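Local coordinates for protein cytochrome c2 (Rhodobacter capsulatus, PDB 1C2R) that carries electrons on a covalently bound heme c, donating them to the oxidised bacteriochlorophyll in the photophosphorylation pathway of a purple photosynthetic bacterium, at residues Gly1-Gly6 with Val107-Ala112; Asp71-Val76 with Gly103-Ala108. All coordinates share one frame; numbering follows the deposited sequence.

Contact 1 (Gly1-Gly6 with Val107-Ala112); sequences GDAAKG and VAAYLA
Tyr110 lies against Gly6, and following its side chain outward shows how the two terminal helices meet. With CG anti to the backbone N (chi1 168°), the side chain runs out beside the start of helix 3-9. Its CB sits 3.7 Å from Gly6 C, CG stays against the same carbonyl group, and the two sides of the ring meet different carbonyls: CD1 comes to 3.7 Å from Ala3 O, while CD2 comes to 3.8 Å from Gly6 O. Beyond these atoms the side chain also touches Glu7 of helix 3-9. A side chain on Gly6 would collide with Tyr110 CB, and its absence lets the backbones close to 3.8 Å between Gly6 CA and Val107 CA. Beside this, Val107 CG2 touches Gly6 O, and Ala109 CB packs 3.7 Å from Gly1 O. At the N-cap, Asp2 OD2 accepts weak hydrogen bonds from Ala4 N and Lys5 N, capping the helix. With Tyr110 cut back to an alanine, the carbonyls of Ala3 and Gly6 would probably lose the ring packed against them, and a gap would open between the helices. Glycine and aromatic meeting at this crossing of N- and C-terminal helices are a hallmark of the cytochrome c fold.

Contact 2 (Asp71-Val76 with Gly103-Ala108); sequences DIATYV and GGEDVA. With HEC (heme c), chain C.
Ile72 turns CG1 beside the backbone N (chi1 -78°), which leaves CG2 on the opposite side from that N, 4.2 Å from Ala108 CB. Tyr75 sets its CG anti to the backbone N (chi1 165°), but its ring leaves the helix in another direction, to the heme. Between the helices the central side chain is Ala73: its CB presses on the backbone of the first turn of helix 104-113, 3.5 Å from Gly104 C and nearly as close to Glu105 N. The same methyl lies 4.1 Å from Ala108 CB, one turn further on, and also meets the aliphatic CG of Glu105. Gly104 allows this approach, because a CB there would run into Ala73 O. No hydrogen bond crosses the interface; its polar element is a CA-H...O contact from Ala73 CA to Gly104 O, 3.6 Å long. Val76 CG1 reaches the CA of Gly104 more loosely, while its other branch faces the prosthetic group, with Val76 CG2 3.2 Å from the heme methyl CMB. Val107 CG1 approaches that methyl too, at 3.6 Å, so both helices contribute to one wall of the heme pocket. Tyr75 CE2 lies 3.5 Å from heme C3A, and heme NA lies at the edge of its ring, in plane. Tyr75 also touches Met96, an axial ligand of the iron, and its ring meets that of Trp67. The short helical axes approach to 7.8 Å at 132° between their directions. Helix 69-77 thus packs against the start of helix 104-113, with Phe82 of helix 79-87 touching its Asp71 and Thr74, and Glu9 of helix 3-9 touching Val107 on the second helix.

In the fold
Helix 104-113 is common to both contacts: contact 1 joins it to the N-terminal helix and contact 2 to helix 69-77, their centres about 9 Å apart. Val107 and Ala108 belong to both. A probable hydrogen bond also joins the two contacts, Asp2 N lying 3.1 Å from Asp106 OD2, and Lys5 CG packs 3.5 Å from Asp106 OD1. Contact 1 is the more peripheral, its centre about 12 Å from that of the chain, against about 8 Å for contact 2. The side chain of Val107 is about 4 Å from the heme and about 4 Å from that of Cys13, which is covalently bound to it, while the side chain of Val76 is about 4 Å from that of the axial ligand Met96.

Contact 1 (Gly1-Gly6 with Val107-Ala112)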
loop_
_atom_site.group_PDB
_atom_site.type_symbol
_atom_site.label_atom_id
_atom_site.label_comp_id
_atom_site.label_asym_id
_atom_site.label_seq_id
_atom_site.Cartn_x
_atom_site.Cartn_y
_atom_site.Cartn_z
ATOM N N GLY A 1 10.735 11.972 2.526
ATOM C CA GLY A 1 9.609 12.379 1.691
ATOM C C GLY A 1 8.682 13.387 2.407
ATOM O O GLY A 1 8.816 13.592 3.608
ATOM N N ASP A 2 7.724 14.032 1.671
ATOM C CA ASP A 2 6.779 15.038 2.262
ATOM C C ASP A 2 5.367 14.535 2.521
ATOM O O ASP A 2 4.613 14.236 1.595
ATOM C CB ASP A 2 6.630 16.289 1.396
ATOM C CG ASP A 2 6.196 17.554 2.115
ATOM O OD1 ASP A 2 6.737 18.620 1.885
ATOM O OD2 ASP A 2 5.175 17.423 2.935
ATOM N N ALA A 3 5.011 14.481 3.794
ATOM C CA ALA A 3 3.711 14.029 4.257
ATOM C C ALA A 3 2.563 14.971 3.969
ATOM O O ALA A 3 1.430 14.543 3.765
ATOM C CB ALA A 3 3.798 13.835 5.753
ATOM N N ALA A 4 2.858 16.252 3.982
ATOM C CA ALA A 4 1.856 17.262 3.735
ATOM C C ALA A 4 1.323 17.145 2.325
ATOM O O ALA A 4 0.131 17.318 2.054
ATOM C CB ALA A 4 2.464 18.631 3.976
ATOM N N LYS A 5 2.279 16.849 1.444
ATOM C CA LYS A 5 2.043 16.656 0.057
ATOM C C LYS A 5 1.399 15.318 -0.260
ATOM O O LYS A 5 0.550 15.170 -1.139
ATOM C CB LYS A 5 2.614 17.630 -0.961
ATOM C CG LYS A 5 3.787 17.207 -1.808
ATOM C CD LYS A 5 3.609 17.907 -3.137
ATOM C CE LYS A 5 4.561 17.461 -4.229
ATOM N NZ LYS A 5 4.964 18.560 -5.121
ATOM N N GLY A 6 1.830 14.340 0.561
ATOM C CA GLY A 6 1.368 12.968 0.514
ATOM C C GLY A 6 -0.117 12.905 0.825
ATOM O O GLY A 6 -0.878 12.204 0.166
ATOM N N VAL A 107 3.461 10.161 -0.662
ATOM C CA VAL A 107 2.336 9.387 -0.206
ATOM C C VAL A 107 2.852 8.394 0.845
ATOM O O VAL A 107 2.190 8.122 1.846
ATOM C CB VAL A 107 1.605 8.727 -1.368
ATOM C CG1 VAL A 107 0.719 7.593 -0.871
ATOM C CG2 VAL A 107 0.745 9.781 -2.048
ATOM N N ALA A 108 4.080 7.870 0.592
ATOM C CA ALA A 108 4.750 6.921 1.482
ATOM C C ALA A 108 4.953 7.559 2.842
ATOM O O ALA A 108 4.622 6.977 3.873
ATOM C CB ALA A 108 6.047 6.369 0.883
ATOM N N ALA A 109 5.481 8.778 2.834
ATOM C CA ALA A 109 5.708 9.501 4.068
ATOM C C ALA A 109 4.409 9.795 4.800
ATOM O O ALA A 109 4.335 9.699 6.019
ATOM C CB ALA A 109 6.455 10.795 3.813
ATOM N N TYR A 110 3.395 10.166 4.070
ATOM C CA TYR A 110 2.128 10.466 4.666
ATOM C C TYR A 110 1.624 9.253 5.441
ATOM O O TYR A 110 1.245 9.280 6.623
ATOM C CB TYR A 110 1.220 10.758 3.492
ATOM C CG TYR A 110 -0.189 10.802 3.895
ATOM C CD1 TYR A 110 -0.594 11.621 4.945
ATOM C CD2 TYR A 110 -1.147 10.032 3.245
ATOM C CE1 TYR A 110 -1.930 11.681 5.342
ATOM C CE2 TYR A 110 -2.489 10.079 3.627
ATOM C CZ TYR A 110 -2.879 10.905 4.679
ATOM O OH TYR A 110 -4.196 10.951 5.058
ATOM N N LEU A 111 1.645 8.171 4.743
ATOM C CA LEU A 111 1.207 6.963 5.347
ATOM C C LEU A 111 1.968 6.665 6.652
ATOM O O LEU A 111 1.395 6.135 7.603
ATOM C CB LEU A 111 1.345 5.772 4.379
ATOM C CG LEU A 111 0.356 5.758 3.200
ATOM C CD1 LEU A 111 0.739 4.643 2.228
ATOM C CD2 LEU A 111 -1.076 5.551 3.690
ATOM N N ALA A 112 3.260 6.990 6.701
ATOM C CA ALA A 112 4.027 6.712 7.909
ATOM C C ALA A 112 3.576 7.558 9.067
ATOM O O ALA A 112 3.536 7.137 10.226
ATOM C CB ALA A 112 5.516 6.920 7.666
#

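Contact 2 (Asp71-Val76 with Gly103-Ala108)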
loop_
_atom_site.group_PDB
_atom_site.type_symbol
_atom_site.label_atom_id
_atom_site.label_comp_id
_atom_site.label_asym_id
_atom_site.label_seq_id
_atom_site.Cartn_x
_atom_site.Cartn_y
_atom_site.Cartn_z
ATOM N N ASP A 71 9.806 0.983 -0.187
ATOM C CA ASP A 71 9.201 0.048 -1.086
ATOM C C ASP A 71 7.810 0.508 -1.433
ATOM O O ASP A 71 7.342 0.382 -2.569
ATOM C CB ASP A 71 9.122 -1.317 -0.428
ATOM C CG ASP A 71 10.345 -1.678 0.355
ATOM O OD1 ASP A 71 10.330 -1.906 1.553
ATOM O OD2 ASP A 71 11.383 -1.876 -0.417
ATOM N N ILE A 72 7.128 1.045 -0.443
ATOM C CA ILE A 72 5.811 1.497 -0.755
ATOM C C ILE A 72 5.878 2.459 -1.945
ATOM O O ILE A 72 5.156 2.294 -2.924
ATOM C CB ILE A 72 5.124 2.163 0.395
ATOM C CG1 ILE A 72 4.643 1.072 1.322
ATOM C CG2 ILE A 72 3.922 2.924 -0.152
ATOM C CD1 ILE A 72 4.422 1.557 2.742
ATOM N N ALA A 73 6.784 3.467 -1.835
ATOM C CA ALA A 73 7.034 4.492 -2.853
ATOM C C ALA A 73 7.276 3.849 -4.209
ATOM O O ALA A 73 6.769 4.322 -5.218
ATOM C CB ALA A 73 8.206 5.380 -2.446
ATOM N N THR A 74 8.045 2.747 -4.237
ATOM C CA THR A 74 8.334 2.038 -5.498
ATOM C C THR A 74 7.160 1.215 -6.010
ATOM O O THR A 74 6.755 1.334 -7.158
ATOM C CB THR A 74 9.558 1.109 -5.398
ATOM O OG1 THR A 74 10.657 1.824 -4.893
ATOM C CG2 THR A 74 9.909 0.493 -6.758
ATOM N N TYR A 75 6.626 0.367 -5.178
ATOM C CA TYR A 75 5.513 -0.454 -5.580
ATOM C C TYR A 75 4.410 0.347 -6.239
ATOM O O TYR A 75 3.880 -0.015 -7.287
ATOM C CB TYR A 75 4.988 -1.074 -4.304
ATOM C CG TYR A 75 3.634 -1.704 -4.344
ATOM C CD1 TYR A 75 3.470 -2.995 -4.858
ATOM C CD2 TYR A 75 2.533 -1.035 -3.817
ATOM C CE1 TYR A 75 2.235 -3.638 -4.891
ATOM C CE2 TYR A 75 1.293 -1.667 -3.847
ATOM C CZ TYR A 75 1.140 -2.952 -4.375
ATOM O OH TYR A 75 -0.098 -3.538 -4.387
ATOM N N VAL A 76 4.071 1.437 -5.594
ATOM C CA VAL A 76 3.029 2.323 -6.039
ATOM C C VAL A 76 3.111 2.784 -7.502
ATOM O O VAL A 76 2.091 2.911 -8.177
ATOM C CB VAL A 76 2.724 3.361 -4.956
ATOM C CG1 VAL A 76 2.272 4.708 -5.497
ATOM C CG2 VAL A 76 1.640 2.806 -4.055
ATOM N N GLY A 103 4.778 10.828 -7.026
ATOM C CA GLY A 103 4.147 11.028 -5.721
ATOM C C GLY A 103 4.407 10.006 -4.617
ATOM O O GLY A 103 4.129 10.256 -3.445
ATOM N N GLY A 104 4.933 8.874 -5.013
ATOM C CA GLY A 104 5.245 7.740 -4.157
ATOM C C GLY A 104 5.836 7.980 -2.779
ATOM O O GLY A 104 5.341 7.469 -1.776
ATOM N N GLU A 105 6.885 8.715 -2.738
ATOM C CA GLU A 105 7.584 9.004 -1.527
ATOM C C GLU A 105 6.851 9.879 -0.549
ATOM O O GLU A 105 7.003 9.784 0.674
ATOM C CB GLU A 105 8.737 9.781 -2.007
ATOM C CG GLU A 105 10.049 9.213 -1.587
ATOM C CD GLU A 105 11.071 10.038 -2.267
ATOM O OE1 GLU A 105 10.792 10.930 -3.058
ATOM O OE2 GLU A 105 12.285 9.734 -1.911
ATOM N N ASP A 106 6.079 10.750 -1.139
ATOM C CA ASP A 106 5.283 11.690 -0.420
ATOM C C ASP A 106 4.116 10.961 0.179
ATOM O O ASP A 106 3.807 11.106 1.359
ATOM C CB ASP A 106 4.766 12.771 -1.361
ATOM C CG ASP A 106 5.847 13.658 -1.888
ATOM O OD1 ASP A 106 5.657 14.450 -2.782
ATOM O OD2 ASP A 106 7.000 13.505 -1.275
ATOM N N VAL A 107 3.461 10.161 -0.662
ATOM C CA VAL A 107 2.336 9.387 -0.206
ATOM C C VAL A 107 2.852 8.394 0.845
ATOM O O VAL A 107 2.190 8.122 1.846
ATOM C CB VAL A 107 1.605 8.727 -1.368
ATOM C CG1 VAL A 107 0.719 7.593 -0.871
ATOM C CG2 VAL A 107 0.745 9.781 -2.048
ATOM N N ALA A 108 4.080 7.870 0.592
ATOM C CA ALA A 108 4.750 6.921 1.482
ATOM C C ALA A 108 4.953 7.559 2.842
ATOM O O ALA A 108 4.622 6.977 3.873
ATOM C CB ALA A 108 6.047 6.369 0.883
HETATM FE FE HEC C . -3.605 0.056 -3.542
HETATM C CHA HEC C . -2.859 -2.898 -2.285
HETATM C CHB HEC C . -0.985 1.408 -1.872
HETATM C CHC HEC C . -4.356 3.061 -4.812
HETATM C CHD HEC C . -6.176 -1.227 -5.153
HETATM N NA HEC C . -2.232 -0.604 -2.348
HETATM C C1A HEC C . -2.073 -1.894 -1.956
HETATM C C2A HEC C . -0.943 -2.015 -1.065
HETATM C C3A HEC C . -0.390 -0.824 -0.923
HETATM C C4A HEC C . -1.178 0.068 -1.713
HETATM C CMA HEC C . 0.818 -0.443 -0.104
HETATM C CAA HEC C . -0.485 -3.303 -0.442
HETATM C CBA HEC C . -1.249 -3.519 0.857
HETATM C CGA HEC C . -0.845 -4.695 1.787
HETATM O O1A HEC C . 0.128 -5.293 1.422
HETATM O O2A HEC C . -1.423 -4.956 2.799
HETATM N NB HEC C . -2.857 1.843 -3.399
HETATM C C1B HEC C . -1.769 2.189 -2.635
HETATM C C2B HEC C . -1.564 3.585 -2.777
HETATM C C3B HEC C . -2.510 4.002 -3.574
HETATM C C4B HEC C . -3.305 2.933 -3.971
HETATM C CMB HEC C . -0.417 4.371 -2.105
HETATM C CAB HEC C . -2.675 5.347 -4.074
HETATM C CBB HEC C . -1.631 6.116 -4.782
HETATM N NC HEC C . -4.959 0.794 -4.730
HETATM C C1C HEC C . -5.159 2.084 -5.205
HETATM C C2C HEC C . -6.282 2.213 -6.087
HETATM C C3C HEC C . -6.782 0.996 -6.166
HETATM C C4C HEC C . -5.960 0.105 -5.344
HETATM C CMC HEC C . -6.746 3.509 -6.744
HETATM C CAC HEC C . -7.966 0.546 -6.952
HETATM C CBC HEC C . -8.147 0.637 -8.437
HETATM N ND HEC C . -4.356 -1.753 -3.683
HETATM C C1D HEC C . -5.480 -2.102 -4.385
HETATM C C2D HEC C . -5.702 -3.553 -4.207
HETATM C C3D HEC C . -4.770 -3.977 -3.381
HETATM C C4D HEC C . -3.945 -2.863 -3.083
HETATM C CMD HEC C . -6.804 -4.365 -4.838
HETATM C CAD HEC C . -4.555 -5.387 -2.956
HETATM C CBD HEC C . -3.392 -5.909 -3.842
HETATM C CGD HEC C . -3.424 -7.322 -4.344
HETATM O O1D HEC C . -2.785 -7.739 -5.287
HETATM O O2D HEC C . -4.147 -8.093 -3.677
#